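Local coordinates for uncharacterized protein (Starkeya novella, PDB 5I20) that exports a broad range of amino acids, among them threonine, methionine, lysine and glutamate, as a membrane transporter of the drug/metabolite transporter superfamily, at residues P31-T36 and G74-H79; T39-G44 and A187-S192. One frame throughout, in Å; residues are numbered along the deposited sequence.

Interaction 1: residues P31-T36 and G74-H79; sequences PPFLLT and GLFGYH. With OLC ((2R)-2,3-dihydroxypropyl (9Z)-octadec-9-enoate), chain G.
T36, at the end of the first turn of helix 32-53, and H79, on helix 65-88, bring the two backbones to within 8.5 Å between their CA atoms, and no hydrogen bond passes between the segments. The side chains of T36 and H79 reach out from opposite directions and meet at the imidazole carbon, CD2 of H79 lying 3.7 Å from OG1 of T36, with the methyl CG2 close beside it. That hydroxyl is turned back on its own helix, donating to the carbonyl O of P32 from 38° above the carbonyl plane. The imidazole is tethered likewise: ND1 of H79 donates to L75 O over 3.0 Å, the acceptor lying nearly in the ring plane, which restrains ring rotation. Further along, the side chains of F33 and F76 cross at about a right angle and their rings meet obliquely, CE1 to CE1, 4.1 Å apart.

The lipid OLC runs past the histidine and Y78, with its C4 3.3 Å from NE2 of H79 and its C8 3.1 Å from OH of Y78. CG of Y78 stands between its backbone N and carbonyl carbon (chi1 87°), which carries the ring to the acyl chain, CE2 lying 3.4 Å from C11 of OLC. With an alanine here, C8 and C11 would probably lose the side chain they lie against, opening a gap beside the lipid. With OG1 of T36 and ND1 of H79 each bonded within its own helix, the two side chains meet by van der Waals contact.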
loop_
_atom_site.group_PDB
_atom_site.type_symbol
_atom_site.label_atom_id
_atom_site.label_comp_id
_atom_site.label_asym_id
_atom_site.label_seq_id
_atom_site.Cartn_x
_atom_site.Cartn_y
_atom_site.Cartn_z
ATOM N N PRO A 31 -3.026 17.341 8.728
ATOM C CA PRO A 31 -2.111 16.374 9.347
ATOM C C PRO A 31 -2.547 14.919 9.135
ATOM O O PRO A 31 -3.742 14.660 8.982
ATOM C CB PRO A 31 -2.156 16.759 10.828
ATOM C CG PRO A 31 -3.466 17.440 11.011
ATOM C CD PRO A 31 -3.719 18.169 9.731
ATOM N N PRO A 32 -1.584 13.980 9.136
ATOM C CA PRO A 32 -1.805 12.590 8.704
ATOM C C PRO A 32 -2.832 11.789 9.511
ATOM O O PRO A 32 -3.621 11.059 8.910
ATOM C CB PRO A 32 -0.414 11.959 8.855
ATOM C CG PRO A 32 0.281 12.805 9.861
ATOM C CD PRO A 32 -0.197 14.195 9.582
ATOM N N PHE A 33 -2.813 11.903 10.835
ATOM C CA PHE A 33 -3.693 11.084 11.666
ATOM C C PHE A 33 -5.159 11.474 11.527
ATOM O O PHE A 33 -6.034 10.607 11.470
ATOM C CB PHE A 33 -3.270 11.160 13.133
ATOM C CG PHE A 33 -2.203 10.176 13.502
ATOM C CD1 PHE A 33 -2.451 8.813 13.433
ATOM C CD2 PHE A 33 -0.956 10.607 13.922
ATOM C CE1 PHE A 33 -1.473 7.899 13.770
ATOM C CE2 PHE A 33 0.028 9.696 14.262
ATOM C CZ PHE A 33 -0.232 8.342 14.186
ATOM N N LEU A 34 -5.427 12.774 11.481
ATOM C CA LEU A 34 -6.783 13.254 11.255
ATOM C C LEU A 34 -7.260 12.840 9.869
ATOM O O LEU A 34 -8.409 12.445 9.692
ATOM C CB LEU A 34 -6.862 14.773 11.404
ATOM C CG LEU A 34 -8.266 15.363 11.248
ATOM C CD1 LEU A 34 -9.183 14.857 12.355
ATOM C CD2 LEU A 34 -8.222 16.880 11.231
ATOM N N LEU A 35 -6.363 12.928 8.892
ATOM C CA LEU A 35 -6.684 12.562 7.517
ATOM C C LEU A 35 -6.967 11.068 7.428
ATOM O O LEU A 35 -7.821 10.628 6.657
ATOM C CB LEU A 35 -5.541 12.953 6.576
ATOM C CG LEU A 35 -5.794 12.844 5.070
ATOM C CD1 LEU A 35 -6.905 13.790 4.634
ATOM C CD2 LEU A 35 -4.517 13.114 4.284
ATOM N N THR A 36 -6.247 10.295 8.232
ATOM C CA THR A 36 -6.447 8.854 8.307
ATOM C C THR A 36 -7.800 8.535 8.937
ATOM O O THR A 36 -8.558 7.712 8.421
ATOM C CB THR A 36 -5.320 8.180 9.116
ATOM O OG1 THR A 36 -4.064 8.403 8.461
ATOM C CG2 THR A 36 -5.562 6.684 9.242
ATOM N N GLY A 74 -2.319 -4.552 11.850
ATOM C CA GLY A 74 -1.805 -4.396 10.506
ATOM C C GLY A 74 -1.996 -2.989 9.986
ATOM O O GLY A 74 -1.025 -2.256 9.779
ATOM N N LEU A 75 -3.253 -2.605 9.791
ATOM C CA LEU A 75 -3.574 -1.316 9.188
ATOM C C LEU A 75 -3.080 -0.132 10.013
ATOM O O LEU A 75 -2.455 0.778 9.469
ATOM C CB LEU A 75 -5.080 -1.196 8.964
ATOM C CG LEU A 75 -5.686 -2.204 7.986
ATOM C CD1 LEU A 75 -7.064 -1.742 7.544
ATOM C CD2 LEU A 75 -4.777 -2.424 6.783
ATOM N N PHE A 76 -3.354 -0.128 11.315
ATOM C CA PHE A 76 -2.933 1.001 12.140
ATOM C C PHE A 76 -1.426 1.004 12.346
ATOM O O PHE A 76 -0.798 2.062 12.358
ATOM C CB PHE A 76 -3.638 0.999 13.496
ATOM C CG PHE A 76 -3.209 2.126 14.396
ATOM C CD1 PHE A 76 -3.727 3.402 14.229
ATOM C CD2 PHE A 76 -2.277 1.914 15.402
ATOM C CE1 PHE A 76 -3.328 4.447 15.053
ATOM C CE2 PHE A 76 -1.873 2.952 16.229
ATOM C CZ PHE A 76 -2.400 4.220 16.054
ATOM N N GLY A 77 -0.855 -0.185 12.512
ATOM C CA GLY A 77 0.572 -0.336 12.726
ATOM C C GLY A 77 1.443 0.335 11.679
ATOM O O GLY A 77 2.279 1.172 12.009
ATOM N N TYR A 78 1.251 -0.021 10.413
ATOM C CA TYR A 78 2.125 0.492 9.365
ATOM C C TYR A 78 1.863 1.978 9.120
ATOM O O TYR A 78 2.754 2.705 8.688
ATOM C CB TYR A 78 1.961 -0.323 8.072
ATOM C CG TYR A 78 0.853 0.133 7.151
ATOM C CD1 TYR A 78 -0.445 -0.335 7.310
ATOM C CD2 TYR A 78 1.110 1.012 6.107
ATOM C CE1 TYR A 78 -1.457 0.072 6.467
ATOM C CE2 TYR A 78 0.105 1.427 5.262
ATOM C CZ TYR A 78 -1.176 0.952 5.442
ATOM O OH TYR A 78 -2.181 1.363 4.601
ATOM N N HIS A 79 0.645 2.424 9.417
ATOM C CA HIS A 79 0.304 3.846 9.353
ATOM C C HIS A 79 1.062 4.673 10.390
ATOM O O HIS A 79 1.626 5.718 10.072
ATOM C CB HIS A 79 -1.198 4.043 9.555
ATOM C CG HIS A 79 -1.966 4.192 8.280
ATOM N ND1 HIS A 79 -2.507 3.119 7.607
ATOM C CD2 HIS A 79 -2.287 5.292 7.558
ATOM C CE1 HIS A 79 -3.126 3.550 6.523
ATOM N NE2 HIS A 79 -3.010 4.865 6.471
HETATM C C10 OLC G . 0.629 0.227 0.856
HETATM C C9 OLC G . -0.787 0.595 0.579
HETATM C C11 OLC G . 1.252 0.652 2.139
HETATM C C8 OLC G . -1.556 1.399 1.569
HETATM C C16 OLC G . 4.338 4.423 0.791
HETATM C C12 OLC G . 2.718 0.845 1.949
HETATM C C7 OLC G . -1.628 2.826 1.140
HETATM C C15 OLC G . 4.078 4.012 2.202
HETATM C C13 OLC G . 3.217 1.848 2.935
HETATM C C6 OLC G . -2.439 3.604 2.122
HETATM C C14 OLC G . 4.398 2.564 2.375
HETATM C C5 OLC G . -1.616 4.712 2.687
HETATM C C4 OLC G . -2.501 5.721 3.340
HETATM C C3 OLC G . -1.698 6.920 3.724
HETATM C C2 OLC G . -2.613 8.004 4.185
#

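Interaction 2: residues T39-G44 and A187-S192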
loop_
_atom_site.group_PDB
_atom_site.type_symbol
_atom_site.label_atom_id
_atom_site.label_comp_id
_atom_site.label_asym_id
_atom_site.label_seq_id
_atom_site.Cartn_x
_atom_site.Cartn_y
_atom_site.Cartn_z
ATOM N N THR A 39 -10.546 9.462 6.359
ATOM C CA THR A 39 -10.581 8.621 5.164
ATOM C C THR A 39 -10.904 7.155 5.465
ATOM O O THR A 39 -11.520 6.474 4.645
ATOM C CB THR A 39 -9.245 8.694 4.393
ATOM O OG1 THR A 39 -8.152 8.505 5.300
ATOM C CG2 THR A 39 -9.103 10.046 3.711
ATOM N N PHE A 40 -10.501 6.670 6.635
ATOM C CA PHE A 40 -10.762 5.277 6.990
ATOM C C PHE A 40 -12.173 5.078 7.529
ATOM O O PHE A 40 -12.716 3.975 7.458
ATOM C CB PHE A 40 -9.728 4.771 7.998
ATOM C CG PHE A 40 -8.518 4.161 7.353
ATOM C CD1 PHE A 40 -7.473 4.959 6.917
ATOM C CD2 PHE A 40 -8.435 2.794 7.162
ATOM C CE1 PHE A 40 -6.363 4.401 6.317
ATOM C CE2 PHE A 40 -7.329 2.230 6.562
ATOM C CZ PHE A 40 -6.293 3.036 6.138
ATOM N N THR A 41 -12.764 6.139 8.070
ATOM C CA THR A 41 -14.176 6.100 8.429
ATOM C C THR A 41 -14.994 5.974 7.149
ATOM O O THR A 41 -15.914 5.163 7.068
ATOM C CB THR A 41 -14.612 7.353 9.215
ATOM O OG1 THR A 41 -13.915 7.396 10.466
ATOM C CG2 THR A 41 -16.107 7.325 9.483
ATOM N N ILE A 42 -14.640 6.770 6.143
ATOM C CA ILE A 42 -15.290 6.693 4.841
ATOM C C ILE A 42 -15.017 5.334 4.204
ATOM O O ILE A 42 -15.914 4.705 3.646
ATOM C CB ILE A 42 -14.816 7.820 3.899
ATOM C CG1 ILE A 42 -15.187 9.187 4.482
ATOM C CG2 ILE A 42 -15.422 7.657 2.509
ATOM C CD1 ILE A 42 -14.651 10.366 3.695
ATOM N N GLY A 43 -13.774 4.879 4.314
ATOM C CA GLY A 43 -13.379 3.587 3.789
ATOM C C GLY A 43 -14.127 2.432 4.418
ATOM O O GLY A 43 -14.599 1.531 3.722
ATOM N N GLY A 44 -14.235 2.456 5.743
ATOM C CA GLY A 44 -14.985 1.441 6.457
ATOM C C GLY A 44 -16.458 1.504 6.115
ATOM O O GLY A 44 -17.146 0.485 6.103
ATOM N N ALA A 187 -11.885 0.721 13.214
ATOM C CA ALA A 187 -11.047 0.640 14.405
ATOM C C ALA A 187 -9.795 1.493 14.236
ATOM O O ALA A 187 -9.408 2.226 15.147
ATOM C CB ALA A 187 -10.673 -0.805 14.700
ATOM N N THR A 188 -9.169 1.400 13.064
ATOM C CA THR A 188 -7.990 2.206 12.757
ATOM C C THR A 188 -8.328 3.693 12.782
ATOM O O THR A 188 -7.535 4.510 13.248
ATOM C CB THR A 188 -7.393 1.848 11.379
ATOM O OG1 THR A 188 -7.055 0.457 11.348
ATOM C CG2 THR A 188 -6.145 2.671 11.102
ATOM N N ALA A 189 -9.508 4.038 12.281
ATOM C CA ALA A 189 -9.966 5.422 12.297
ATOM C C ALA A 189 -10.185 5.907 13.727
ATOM O O ALA A 189 -9.862 7.047 14.059
ATOM C CB ALA A 189 -11.243 5.571 11.485
ATOM N N ALA A 190 -10.735 5.039 14.571
ATOM C CA ALA A 190 -10.972 5.388 15.967
ATOM C C ALA A 190 -9.656 5.661 16.687
ATOM O O ALA A 190 -9.534 6.636 17.430
ATOM C CB ALA A 190 -11.748 4.285 16.670
ATOM N N LEU A 191 -8.671 4.795 16.459
ATOM C CA LEU A 191 -7.347 4.967 17.046
ATOM C C LEU A 191 -6.642 6.206 16.493
ATOM O O LEU A 191 -6.005 6.951 17.240
ATOM C CB LEU A 191 -6.487 3.724 16.803
ATOM C CG LEU A 191 -6.896 2.446 17.539
ATOM C CD1 LEU A 191 -6.036 1.275 17.093
ATOM C CD2 LEU A 191 -6.797 2.641 19.043
ATOM N N SER A 192 -6.756 6.422 15.186
ATOM C CA SER A 192 -6.145 7.589 14.551
ATOM C C SER A 192 -6.769 8.878 15.072
ATOM O O SER A 192 -6.116 9.919 15.128
ATOM C CB SER A 192 -6.285 7.517 13.030
ATOM O OG SER A 192 -5.705 6.329 12.520
#
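A189 presents its methyl group to helix 32-53 at F40 and T41, and this one carbon makes the closest contacts of the pair. Its CB lies 3.4 Å from OG1 of T41 and 3.9 Å from CB of F40, so the alanine rests against the base of the phenylalanine rather than against its ring. The small residue lets the backbones come near, with the CA atoms of F40 and A189 only 5.4 Å apart. The residue before it on helix 181-199, T188, adds a looser touch, its CB standing 4.4 Å from CD2 of the F40 ring and approaching it obliquely.

The hydroxyls serve their own helices. T41 has OG1 anti to its carbonyl carbon (chi1 -64°), an orientation that sets the oxygen beside the methyl of A189 while it hydrogen-bonds to the carbonyl O of A37. The hydroxyl of T188 is similarly engaged with F184 O. In turn, T188 O takes two donors from S192, N and OG, on opposite faces of its plane; the OG bond is 2.7 Å long and comes from 37° above that plane. Farther out, the F40 ring meets H79 and F225, and V221 touches it too, while the S192 side chain packs on F33, T36 and A37.

The short helix segments run antiparallel at 162°, their axes 8.2 Å apart at closest approach. A transmembrane helix from the first EamA-like range of the sequence thus packs antiparallel on one from the second. This is consistent with a contact between the two halves of the basket-shaped DMT fold, which is built from inverted repeats related by pseudo-twofold symmetry.

How the interactions relate
Both interactions draw on helix 32-53, which meets helix 65-88 in interaction 1 and helix 181-199 in interaction 2; their centres lie about 8 Å apart. They adjoin directly: CZ of F40 comes within 3.2 Å of CE1 of H79, while CG2 of T36 is 3.3 Å from OG of S192. A third junction brings CB of L75 to 3.5 Å from OG1 of T188, so helices 65-88 and 181-199 also touch each other and the three helices form one packed cluster. The bound lipid OLC lies against H79 and Y78 of interaction 1, and the F40 side chain of interaction 2 comes to about 5 Å, nearest atoms, from the same lipid.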